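Endosialidase (Enterobacteria phage phi92, PDB 4HIZ) cleaves sialic acid polymers as an endosialidase of a bacteriophage, probably acting on both alpha-2,8 and alpha-2,9 linkages of bacterial capsules. Local coordinates at residues Gly197-Thr202 against Thr242-Arg247; Leu205-Leu210 against Ile236-Phe241; Ser373-Ser378 against Asn386-Pro391. One frame throughout, in Å; residues are numbered along the deposited sequence. Where two conformers were deposited one is given.

Interaction 1: residues Gly197-Thr202 against Thr242-Arg247; sequences GSTTAT and TVTLAR
Ala201 and Val243 face each other as an antiparallel hydrogen-bonded pair, and three backbone bonds join the two segments. Ala201 N gives to Val243 O at 3.0 Å. The return bond runs from Val243 N to Ala201 O at 3.1 Å. Beyond the last strand pair Leu245 N reaches Thr199 O at 2.8 Å in a nearly straight bond (N-H...O 171°). The Thr199 carbonyl oxygen also receives a CA-H...O contact from Thr244 CA. Side-chain polar bonding lies within a segment or further off: Ser198 OG accepts from Thr200 N two residues on, an ST turn at the entry to the strand, while Thr242 OG1 is hydrogen-bonded to Ser234 OG of the adjoining strand 230-237. Strands 200-204 and 240-244 are thus neighbours in an antiparallel sheet that probably forms an insertion in the catalytic beta propeller and lies beside bound sialic acid; the Arg247 side chain is about 6 Å from one such sugar. Apolar contacts divide by face. On the face of Ala201 and Val243, Ala201 CB meets Val243 CG2 at 3.9 Å, and Leu245, just past the strand, brings CD2 to 4.1 Å from the same Ala201 CB; Val226 and Ile194 cover both Ala201 and Leu245. On the other face the threonines pack through methyls. Thr200 CG2 stands anti to its backbone N (OG1 at chi1 -57°) and meets Thr242 CG2 at 3.7 Å on the diagonal between strand pairs. Thr202 OG1 approaches that same methyl at 3.9 Å.

Interaction 2: residues Leu205-Leu210 against Ile236-Phe241; sequences LKKHGL and INKDTF. With EDO (1,2-ethanediol), chain K.
His208 and Phe241 both hold CG between the backbone N and the carbonyl carbon (chi1 54° and 64°), and from there their rings meet in a T-shaped pair, the edge of Phe241 toward the face of His208 with centroids 5.2 Å apart. The site is the tip of a beta hairpin: a type I turn from Asn237 to Thr240 links strands 230-237 and 240-244, with a classic beta bulge where Ile236 and Asn237 both face Thr240, and the loop 205-210 folds against it. His208 NE2 donates to Asn237 O at 3.2 Å and weakly to Thr240 O. In the ring plane on the ND1 side, Leu210 N donates to ND1 at 2.9 Å, so both ring nitrogens are engaged and the imidazole's rotation is fixed. Leu210 CD1 then sits over a face of Phe241, 3.7 Å from the ring centroid, and Phe262 packs against both residues. Asp239 grips the loop through its carboxylate. Its OD1 takes Lys207 N on the anti lone pair at 2.9 Å. In the conformers given, Lys207 NZ, its chain bent at chi2 and chi4, reaches the syn lone pair at 2.7 Å, a salt bridge, and two waters link OD2 to Lys206 NZ, one of them weakly. Over the His208 face opposite Phe241 lies a 1,2-ethanediol, probably from the crystallisation liquor, whose O2 accepts from Gly209 N and donates to Lys238 O at 2.8 Å.

Interaction 3: residues Ser373-Ser378 against Asn386-Pro391; sequences STLAMS and NYLRFP
Leu375 and Leu388 form a hydrogen-bonded pair at the middle of an antiparallel beta hairpin, the last two strands of a four-stranded antiparallel sheet with 386-389 at its edge within this chain, consistent with one blade of the catalytic beta propeller. Leu388 N gives to Leu375 O at 2.7 Å, and the reciprocal bond runs from Leu375 N to Leu388 O. Met377 and Asn386 form a second reciprocal pair of backbone hydrogen bonds, nearer the loop that joins the strands, and Met377 SD lies 3.6 Å from Asn386 OD1. At the other end Phe390 N donates to Ser373 O at 2.9 Å, in the carbonyl plane. The Phe390 ring also brings its edge to that oxygen, CD1 at 3.4 Å, while CE1 touches Leu375 CB at 3.9 Å. On the face of Ala376 and Tyr387, Ala376 CB lies 3.8 Å from Tyr387 CD1, and Thr374 CG2 approaches the edge of the same ring. Arg389, with CG anti to its backbone N, bends at chi2 and chi3, with CD 3.6 Å from Thr374 OG1. Further out, Tyr387 stacks on Tyr343 and bonds through OH to Ser340 N, and Phe390 meets Trp455. Arg389 NH1 is held by Gly372 O and NH2 by Glu342 O.

In the fold
Interactions 1 and 2 share strand 240-244 and belong to one sheet, with interaction 2 nested inside the loop that interaction 1 closes; they touch where Thr202 CG2 packs on Thr240 CG2 at 3.5 Å. Both are partly buried, but interaction 1 relies on strand pairing and small methyls, whereas interaction 2 joins a loop to a hairpin tip through a histidine, a salt bridge, waters and an aromatic pair. Interaction 3 stands apart on different strands, its centre about 55 Å from that of interaction 1 and about 39 Å from that of interaction 2. It is the most buried of the three, six of its ten touching residues being buried, with a regular bond ladder and larger side chains.

Interaction 1: residues Gly197-Thr202 against Thr242-Arg247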
loop_
_atom_site.group_PDB
_atom_site.type_symbol
_atom_site.label_atom_id
_atom_site.label_comp_id
_atom_site.label_asym_id
_atom_site.label_seq_id
_atom_site.Cartn_x
_atom_site.Cartn_y
_atom_site.Cartn_z
ATOM N N GLY A 197 26.157 45.866 16.915
ATOM C CA GLY A 197 26.945 45.388 18.039
ATOM C C GLY A 197 26.253 44.297 18.853
ATOM O O GLY A 197 26.885 43.649 19.705
ATOM N N SER A 198 24.955 44.111 18.632
ATOM C CA SER A 198 24.184 43.124 19.396
ATOM C C SER A 198 24.098 41.770 18.711
ATOM O O SER A 198 24.064 41.690 17.484
ATOM C CB SER A 198 22.758 43.635 19.598
ATOM O OG SER A 198 22.004 42.724 20.396
ATOM N N THR A 199 24.006 40.709 19.500
ATOM C CA THR A 199 23.668 39.395 18.943
ATOM C C THR A 199 22.207 39.041 19.188
ATOM O O THR A 199 21.818 37.901 19.014
ATOM C CB THR A 199 24.508 38.271 19.563
ATOM O OG1 THR A 199 24.308 38.255 20.990
ATOM C CG2 THR A 199 25.992 38.447 19.241
ATOM N N THR A 200 21.393 39.998 19.608
ATOM C CA THR A 200 19.973 39.712 19.841
ATOM C C THR A 200 19.138 40.330 18.738
ATOM O O THR A 200 19.217 41.535 18.516
ATOM C CB THR A 200 19.504 40.337 21.152
ATOM O OG1 THR A 200 20.318 39.844 22.212
ATOM C CG2 THR A 200 18.050 39.994 21.431
ATOM N N ALA A 201 18.335 39.525 18.052
ATOM C CA ALA A 201 17.381 40.078 17.089
ATOM C C ALA A 201 16.006 40.008 17.734
ATOM O O ALA A 201 15.622 38.968 18.263
ATOM C CB ALA A 201 17.403 39.281 15.758
ATOM N N THR A 202 15.267 41.107 17.701
ATOM C CA THR A 202 13.914 41.125 18.243
ATOM C C THR A 202 12.925 40.931 17.113
ATOM O O THR A 202 13.020 41.609 16.087
ATOM C CB THR A 202 13.682 42.461 18.968
ATOM O OG1 THR A 202 14.640 42.552 20.025
ATOM C CG2 THR A 202 12.272 42.525 19.531
ATOM N N THR A 242 12.759 36.879 20.898
ATOM C CA THR A 242 14.080 37.120 20.317
ATOM C C THR A 242 14.738 35.815 19.871
ATOM O O THR A 242 14.373 34.716 20.317
ATOM C CB THR A 242 15.053 37.798 21.316
ATOM O OG1 THR A 242 15.364 36.876 22.380
ATOM C CG2 THR A 242 14.463 39.147 21.861
ATOM N N VAL A 243 15.743 35.973 19.022
ATOM C CA VAL A 243 16.626 34.882 18.615
ATOM C C VAL A 243 18.059 35.406 18.745
ATOM O O VAL A 243 18.303 36.638 18.691
ATOM C CB VAL A 243 16.328 34.367 17.161
ATOM C CG1 VAL A 243 14.901 33.814 17.084
ATOM C CG2 VAL A 243 16.525 35.468 16.092
ATOM N N THR A 244 18.999 34.496 18.925
ATOM C CA THR A 244 20.401 34.882 19.028
ATOM C C THR A 244 21.172 34.658 17.728
ATOM O O THR A 244 21.123 33.574 17.157
ATOM C CB THR A 244 21.077 34.081 20.138
ATOM O OG1 THR A 244 20.378 34.309 21.360
ATOM C CG2 THR A 244 22.534 34.521 20.331
ATOM N N LEU A 245 21.893 35.690 17.280
ATOM C CA LEU A 245 22.675 35.667 16.053
ATOM C C LEU A 245 24.005 34.976 16.270
ATOM O O LEU A 245 24.564 35.030 17.360
ATOM C CB LEU A 245 22.949 37.107 15.593
ATOM C CG LEU A 245 21.739 38.022 15.400
ATOM C CD1 LEU A 245 22.186 39.396 14.884
ATOM C CD2 LEU A 245 20.743 37.400 14.430
ATOM N N ALA A 246 24.530 34.362 15.213
ATOM C CA ALA A 246 25.817 33.684 15.274
ATOM C C ALA A 246 26.954 34.688 15.461
ATOM O O ALA A 246 27.993 34.362 16.030
ATOM C CB ALA A 246 26.032 32.844 14.017
ATOM N N ARG A 247 26.769 35.907 14.971
ATOM C CA ARG A 247 27.735 36.964 15.253
ATOM C C ARG A 247 27.056 38.325 15.356
ATOM O O ARG A 247 25.959 38.510 14.838
ATOM C CB ARG A 247 28.866 36.976 14.228
ATOM C CG ARG A 247 28.432 37.068 12.814
ATOM C CD ARG A 247 29.637 36.868 11.887
ATOM N NE ARG A 247 29.381 37.329 10.527
ATOM C CZ ARG A 247 29.713 38.534 10.071
ATOM N NH1 ARG A 247 30.316 39.407 10.870
ATOM N NH2 ARG A 247 29.442 38.868 8.817
#

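Interaction 2: residues Leu205-Leu210 against Ile236-Phe241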
loop_
_atom_site.group_PDB
_atom_site.type_symbol
_atom_site.label_atom_id
_atom_site.label_comp_id
_atom_site.label_asym_id
_atom_site.label_seq_id
_atom_site.Cartn_x
_atom_site.Cartn_y
_atom_site.Cartn_z
ATOM N N LEU A 205 5.884 39.190 16.076
ATOM C CA LEU A 205 5.029 38.251 15.369
ATOM C C LEU A 205 3.812 38.032 16.273
ATOM O O LEU A 205 3.922 37.449 17.355
ATOM C CB LEU A 205 5.808 36.950 15.144
ATOM C CG LEU A 205 5.200 35.908 14.234
ATOM C CD1 LEU A 205 5.263 36.404 12.784
ATOM C CD2 LEU A 205 5.975 34.596 14.376
ATOM N N LYS A 206 2.647 38.507 15.838
ATOM C CA LYS A 206 1.488 38.550 16.733
ATOM C C LYS A 206 1.034 37.168 17.188
ATOM O O LYS A 206 0.936 36.249 16.398
ATOM C CB LYS A 206 0.334 39.337 16.106
ATOM C CG LYS A 206 0.629 40.848 15.997
ATOM C CD LYS A 206 -0.647 41.667 15.803
ATOM C CE LYS A 206 -0.357 43.131 15.483
ATOM N NZ LYS A 206 0.148 43.912 16.654
ATOM N N LYS A 207 0.811 37.040 18.492
ATOM C CA LYS A 207 0.291 35.820 19.108
ATOM C C LYS A 207 1.083 34.590 18.674
ATOM O O LYS A 207 0.540 33.575 18.254
ATOM C CB LYS A 207 -1.212 35.671 18.833
ATOM C CG LYS A 207 -2.038 36.889 19.262
ATOM C CD LYS A 207 -1.617 37.417 20.653
ATOM C CE LYS A 207 -2.345 38.708 21.024
ATOM N NZ LYS A 207 -1.864 39.908 20.262
ATOM N N HIS A 208 2.399 34.682 18.799
ATOM C CA HIS A 208 3.272 33.632 18.260
ATOM C C HIS A 208 3.169 32.287 19.005
ATOM O O HIS A 208 3.415 31.217 18.419
ATOM C CB HIS A 208 4.725 34.139 18.201
ATOM C CG HIS A 208 5.235 34.656 19.509
ATOM N ND1 HIS A 208 5.633 33.817 20.532
ATOM C CD2 HIS A 208 5.405 35.927 19.969
ATOM C CE1 HIS A 208 6.028 34.551 21.566
ATOM N NE2 HIS A 208 5.893 35.828 21.249
ATOM N N GLY A 209 2.829 32.329 20.291
ATOM C CA GLY A 209 2.680 31.114 21.075
ATOM C C GLY A 209 3.977 30.384 21.342
ATOM O O GLY A 209 3.957 29.247 21.791
ATOM N N LEU A 210 5.115 31.016 21.071
ATOM C CA LEU A 210 6.405 30.345 21.253
ATOM C C LEU A 210 6.925 30.447 22.702
ATOM O O LEU A 210 6.583 31.380 23.434
ATOM C CB LEU A 210 7.461 30.927 20.298
ATOM C CG LEU A 210 7.048 30.949 18.827
ATOM C CD1 LEU A 210 8.000 31.826 17.983
ATOM C CD2 LEU A 210 7.035 29.535 18.307
ATOM N N ILE A 236 9.423 38.154 24.980
ATOM C CA ILE A 236 9.239 39.466 25.580
ATOM C C ILE A 236 7.784 39.734 25.931
ATOM O O ILE A 236 7.493 40.246 27.022
ATOM C CB ILE A 236 9.780 40.522 24.645
ATOM C CG1 ILE A 236 11.293 40.343 24.518
ATOM C CG2 ILE A 236 9.472 41.933 25.166
ATOM C CD1 ILE A 236 11.910 41.251 23.462
ATOM N N ASN A 237 6.867 39.379 25.030
ATOM C CA ASN A 237 5.448 39.542 25.329
ATOM C C ASN A 237 4.652 38.675 24.358
ATOM O O ASN A 237 5.269 37.906 23.596
ATOM C CB ASN A 237 5.034 41.047 25.365
ATOM C CG ASN A 237 5.225 41.757 24.029
ATOM O OD1 ASN A 237 5.088 41.167 22.953
ATOM N ND2 ASN A 237 5.542 43.044 24.097
ATOM N N LYS A 238 3.320 38.779 24.380
ATOM C CA LYS A 238 2.484 37.932 23.503
ATOM C C LYS A 238 2.849 38.061 22.034
ATOM O O LYS A 238 2.580 37.136 21.269
ATOM C CB LYS A 238 0.999 38.258 23.644
ATOM C CG LYS A 238 0.431 38.095 25.044
ATOM C CD LYS A 238 -1.024 38.557 25.110
ATOM C CE LYS A 238 -1.614 38.370 26.517
ATOM N NZ LYS A 238 -3.010 38.898 26.614
ATOM N N ASP A 239 3.420 39.209 21.637
ATOM C CA ASP A 239 3.661 39.461 20.218
ATOM C C ASP A 239 5.126 39.594 19.841
ATOM O O ASP A 239 5.427 39.967 18.697
ATOM C CB ASP A 239 2.949 40.738 19.738
ATOM C CG ASP A 239 1.458 40.714 19.977
ATOM O OD1 ASP A 239 0.824 39.661 19.810
ATOM O OD2 ASP A 239 0.915 41.775 20.341
ATOM N N THR A 240 6.033 39.298 20.758
ATOM C CA THR A 240 7.449 39.597 20.538
ATOM C C THR A 240 8.357 38.545 21.168
ATOM O O THR A 240 8.168 38.148 22.342
ATOM C CB THR A 240 7.802 40.944 21.227
ATOM O OG1 THR A 240 6.750 41.887 20.993
ATOM C CG2 THR A 240 9.120 41.490 20.693
ATOM N N PHE A 241 9.367 38.118 20.421
ATOM C CA PHE A 241 10.364 37.214 20.981
ATOM C C PHE A 241 11.726 37.571 20.441
ATOM O O PHE A 241 11.843 38.457 19.602
ATOM C CB PHE A 241 10.018 35.727 20.700
ATOM C CG PHE A 241 10.019 35.344 19.226
ATOM C CD1 PHE A 241 8.902 35.598 18.432
ATOM C CD2 PHE A 241 11.133 34.729 18.648
ATOM C CE1 PHE A 241 8.880 35.240 17.069
ATOM C CE2 PHE A 241 11.130 34.356 17.274
ATOM C CZ PHE A 241 10.015 34.620 16.485
HETATM C C1 EDO K . 2.389 33.955 24.508
HETATM O O1 EDO K . 1.472 35.024 24.780
HETATM C C2 EDO K . 3.219 34.255 23.267
HETATM O O2 EDO K . 2.407 34.521 22.103
HETATM O O HOH W 1 -1.513 42.436 19.018
HETATM O O HOH W 2 2.160 44.048 19.016
#

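Interaction 3: residues Ser373-Ser378 against Asn386-Pro391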
loop_
_atom_site.group_PDB
_atom_site.type_symbol
_atom_site.label_atom_id
_atom_site.label_comp_id
_atom_site.label_asym_id
_atom_site.label_seq_id
_atom_site.Cartn_x
_atom_site.Cartn_y
_atom_site.Cartn_z
ATOM N N SER A 373 -26.867 9.735 30.620
ATOM C CA SER A 373 -26.268 10.999 30.155
ATOM C C SER A 373 -27.111 12.231 30.451
ATOM O O SER A 373 -28.360 12.213 30.351
ATOM C CB SER A 373 -26.095 10.942 28.633
ATOM O OG SER A 373 -25.138 9.955 28.310
ATOM N N THR A 374 -26.396 13.327 30.714
ATOM C CA THR A 374 -26.985 14.627 31.033
ATOM C C THR A 374 -26.309 15.656 30.150
ATOM O O THR A 374 -25.114 15.541 29.865
ATOM C CB THR A 374 -26.653 14.981 32.501
ATOM O OG1 THR A 374 -27.199 13.974 33.353
ATOM C CG2 THR A 374 -27.237 16.328 32.935
ATOM N N LEU A 375 -27.085 16.638 29.712
ATOM C CA LEU A 375 -26.572 17.836 29.058
ATOM C C LEU A 375 -26.594 18.972 30.072
ATOM O O LEU A 375 -27.575 19.144 30.799
ATOM C CB LEU A 375 -27.441 18.201 27.839
ATOM C CG LEU A 375 -27.184 19.545 27.133
ATOM C CD1 LEU A 375 -25.773 19.614 26.507
ATOM C CD2 LEU A 375 -28.255 19.796 26.052
ATOM N N ALA A 376 -25.521 19.742 30.146
ATOM C CA ALA A 376 -25.475 20.833 31.130
ATOM C C ALA A 376 -24.846 22.066 30.483
ATOM O O ALA A 376 -24.108 21.943 29.495
ATOM C CB ALA A 376 -24.691 20.384 32.346
ATOM N N MET A 377 -25.141 23.258 31.025
ATOM C CA MET A 377 -24.470 24.458 30.559
ATOM C C MET A 377 -24.142 25.346 31.747
ATOM O O MET A 377 -24.870 25.341 32.739
ATOM C CB MET A 377 -25.347 25.198 29.546
ATOM C CG MET A 377 -26.652 25.671 30.125
ATOM S SD MET A 377 -26.569 27.403 30.664
ATOM C CE MET A 377 -27.206 28.037 29.138
ATOM N N SER A 378 -23.050 26.102 31.646
ATOM C CA SER A 378 -22.649 26.992 32.731
ATOM C C SER A 378 -22.316 28.321 32.117
ATOM O O SER A 378 -21.568 28.385 31.144
ATOM C CB SER A 378 -21.415 26.450 33.449
ATOM O OG SER A 378 -20.911 27.406 34.385
ATOM N N ASN A 386 -26.715 24.484 34.801
ATOM C CA ASN A 386 -28.113 24.130 34.556
ATOM C C ASN A 386 -28.109 22.773 33.837
ATOM O O ASN A 386 -27.334 22.585 32.888
ATOM C CB ASN A 386 -28.723 25.175 33.627
ATOM C CG ASN A 386 -28.793 26.539 34.295
ATOM O OD1 ASN A 386 -28.185 27.516 33.845
ATOM N ND2 ASN A 386 -29.514 26.594 35.394
ATOM N N TYR A 387 -28.956 21.837 34.281
ATOM C CA TYR A 387 -28.899 20.443 33.836
ATOM C C TYR A 387 -30.153 20.010 33.112
ATOM O O TYR A 387 -31.277 20.425 33.488
ATOM C CB TYR A 387 -28.788 19.530 35.069
ATOM C CG TYR A 387 -27.612 19.840 35.953
ATOM C CD1 TYR A 387 -26.340 19.390 35.620
ATOM C CD2 TYR A 387 -27.775 20.587 37.124
ATOM C CE1 TYR A 387 -25.236 19.663 36.439
ATOM C CE2 TYR A 387 -26.691 20.869 37.949
ATOM C CZ TYR A 387 -25.422 20.401 37.603
ATOM O OH TYR A 387 -24.350 20.685 38.431
ATOM N N LEU A 388 -29.958 19.124 32.129
ATOM C CA LEU A 388 -31.058 18.454 31.451
ATOM C C LEU A 388 -30.692 16.972 31.305
ATOM O O LEU A 388 -29.783 16.630 30.536
ATOM C CB LEU A 388 -31.260 19.054 30.050
ATOM C CG LEU A 388 -31.846 20.472 29.950
ATOM C CD1 LEU A 388 -31.719 20.999 28.522
ATOM C CD2 LEU A 388 -33.314 20.460 30.373
ATOM N N ARG A 389 -31.382 16.097 32.024
ATOM C CA ARG A 389 -31.123 14.669 31.879
ATOM C C ARG A 389 -31.721 14.169 30.566
ATOM O O ARG A 389 -32.878 14.465 30.255
ATOM C CB ARG A 389 -31.785 13.926 33.052
ATOM C CG ARG A 389 -31.547 12.412 33.035
ATOM C CD ARG A 389 -30.211 12.061 33.648
ATOM N NE ARG A 389 -30.184 12.319 35.098
ATOM C CZ ARG A 389 -29.168 11.984 35.880
ATOM N NH1 ARG A 389 -28.073 11.413 35.370
ATOM N NH2 ARG A 389 -29.234 12.215 37.195
ATOM N N PHE A 390 -30.962 13.411 29.780
ATOM C CA PHE A 390 -31.611 12.710 28.667
ATOM C C PHE A 390 -32.515 11.622 29.224
ATOM O O PHE A 390 -32.149 10.947 30.178
ATOM C CB PHE A 390 -30.592 12.074 27.710
ATOM C CG PHE A 390 -29.870 13.059 26.829
ATOM C CD1 PHE A 390 -28.686 13.654 27.265
ATOM C CD2 PHE A 390 -30.361 13.354 25.549
ATOM C CE1 PHE A 390 -28.003 14.555 26.466
ATOM C CE2 PHE A 390 -29.665 14.268 24.710
ATOM C CZ PHE A 390 -28.480 14.842 25.172
ATOM N N PRO A 391 -33.713 11.457 28.645
ATOM C CA PRO A 391 -34.588 10.393 29.150
ATOM C C PRO A 391 -34.017 9.014 28.758
ATOM O O PRO A 391 -33.154 8.899 27.863
ATOM C CB PRO A 391 -35.914 10.647 28.405
ATOM C CG PRO A 391 -35.501 11.318 27.139
ATOM C CD PRO A 391 -34.327 12.206 27.536
HETATM O O HOH W 3 -29.827 9.550 30.122
#